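Local atomic coordinates of regulatory protein SIR4 (Saccharomyces cerevisiae, PDB entry 4IAO), a protein that takes part in transcriptional silencing in yeast, binding the deacetylase Sir2 through its Sir2-interaction domain. Residues G105-S110 and N122-V127. Residues are numbered along the deposited sequence; the frame is centred on the assembly and turned at random.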
# COMPACT_ATOMS: atom_id res chain seq x y z
N GLY C 105 3.35 -23.88 1.98
CA GLY C 105 2.25 -22.95 1.78
C GLY C 105 2.68 -21.53 2.08
O GLY C 105 1.86 -20.61 2.12
N ILE C 106 3.97 -21.35 2.33
CA ILE C 106 4.52 -20.04 2.65
C ILE C 106 5.51 -19.59 1.58
O ILE C 106 6.49 -20.28 1.31
CB ILE C 106 5.23 -20.06 4.01
CG1 ILE C 106 4.24 -20.43 5.11
CG2 ILE C 106 5.86 -18.71 4.29
CD1 ILE C 106 4.92 -20.84 6.39
N PRO C 107 5.24 -18.42 0.97
CA PRO C 107 6.09 -17.82 -0.06
C PRO C 107 7.54 -17.61 0.38
O PRO C 107 7.81 -17.48 1.56
CB PRO C 107 5.43 -16.45 -0.31
CG PRO C 107 4.52 -16.23 0.86
CD PRO C 107 4.07 -17.58 1.28
N LYS C 108 8.46 -17.59 -0.58
CA LYS C 108 9.87 -17.29 -0.32
C LYS C 108 9.95 -15.97 0.43
O LYS C 108 9.23 -15.03 0.12
CB LYS C 108 10.65 -17.18 -1.62
CG LYS C 108 11.90 -18.05 -1.69
CD LYS C 108 12.44 -18.10 -3.12
CE LYS C 108 13.33 -19.32 -3.33
NZ LYS C 108 13.64 -19.57 -4.78
N HIS C 109 10.81 -15.92 1.44
CA HIS C 109 10.96 -14.71 2.24
C HIS C 109 12.31 -14.64 2.94
O HIS C 109 12.92 -15.67 3.23
CB HIS C 109 9.84 -14.62 3.28
CG HIS C 109 9.77 -15.79 4.20
ND1 HIS C 109 9.46 -17.06 3.77
CD2 HIS C 109 9.96 -15.88 5.54
CE1 HIS C 109 9.46 -17.89 4.80
NE2 HIS C 109 9.76 -17.20 5.89
N SER C 110 12.77 -13.42 3.21
CA SER C 110 13.97 -13.24 4.02
C SER C 110 13.61 -12.73 5.40
O SER C 110 12.45 -12.40 5.67
CB SER C 110 14.96 -12.30 3.32
OG SER C 110 14.32 -11.10 2.93
N ASN C 122 8.72 -8.52 4.77
CA ASN C 122 9.73 -9.58 4.73
C ASN C 122 10.18 -9.94 3.32
O ASN C 122 10.40 -11.11 3.01
CB ASN C 122 9.26 -10.83 5.48
CG ASN C 122 9.48 -10.73 6.96
OD1 ASN C 122 8.57 -10.39 7.72
ND2 ASN C 122 10.70 -11.01 7.39
N ASP C 123 10.29 -8.91 2.48
CA ASP C 123 10.72 -9.06 1.09
C ASP C 123 9.81 -10.00 0.31
O ASP C 123 10.19 -10.55 -0.72
CB ASP C 123 12.20 -9.49 1.01
CG ASP C 123 13.16 -8.42 1.53
OD1 ASP C 123 12.73 -7.56 2.33
OD2 ASP C 123 14.35 -8.43 1.13
N ILE C 124 8.59 -10.18 0.81
CA ILE C 124 7.54 -10.85 0.06
C ILE C 124 7.05 -9.81 -0.92
O ILE C 124 6.66 -10.11 -2.05
CB ILE C 124 6.40 -11.33 0.97
CG1 ILE C 124 6.89 -12.46 1.87
CG2 ILE C 124 5.21 -11.78 0.16
CD1 ILE C 124 5.82 -13.04 2.74
N CYS C 125 7.05 -8.56 -0.46
CA CYS C 125 7.02 -7.41 -1.35
C CYS C 125 8.28 -6.58 -1.07
O CYS C 125 8.41 -5.95 -0.02
CB CYS C 125 5.76 -6.57 -1.12
SG CYS C 125 5.74 -4.99 -1.99
N SER C 126 9.21 -6.58 -2.02
CA SER C 126 10.47 -5.88 -1.84
C SER C 126 10.77 -5.05 -3.08
O SER C 126 10.01 -5.07 -4.05
CB SER C 126 11.61 -6.87 -1.64
OG SER C 126 11.97 -7.46 -2.88
N VAL C 127 11.89 -4.35 -3.06
CA VAL C 127 12.25 -3.48 -4.17
C VAL C 127 12.38 -4.27 -5.47
O VAL C 127 12.20 -3.73 -6.56
CB VAL C 127 13.53 -2.67 -3.87
CG1 VAL C 127 14.74 -3.58 -3.84
CG2 VAL C 127 13.71 -1.56 -4.88
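A largely extended loop piece, 105-110, runs past the turn at the start of 122-127, and the two meet through one polar cluster and a small apolar patch. The polar part is the tighter. Asn122 ND2 donates to Ser110 O over 2.8 Å, a fairly straight bond (158°) lying in the carbonyl plane and close to the plane of the amide. A weak bond returns from Ser110 N to Asn122 O at 3.3 Å, so backbone N and O of Ser110 both turn to the same residue. Asn122 CG sits anti to its carbonyl carbon, beside the backbone N, and its OD1 accepts from a basic side chain of the partner protein chain, which leaves the buried amide gripped at both ends. An alanine here would probably loosen the two loops, since the amide that joins Ser110 O to the partner chain would be gone. Asp123 adds OD2, 3.2 Å from Ser110 OG, while its OD1 is held by Ser119 N. Next to this pairing, Ile124 CG1 rests 3.9 Å from His109 CB, and CD1 lies 3.9 Å from Pro107 CG, the two side chains crossing obliquely. The His109 ring is held within its own segment by ND1 to Pro107 O, 2.8 Å, while NE2 bonds to the partner backbone. The looser side is that of Lys108, whose chain leads away into solvent. Both pieces belong to the irregular run between helix 95-103 and helix 135-138; Tyr138 of the latter touches Pro107, and the partner chain packs on Ile124, consistent with a Sir2-binding surface.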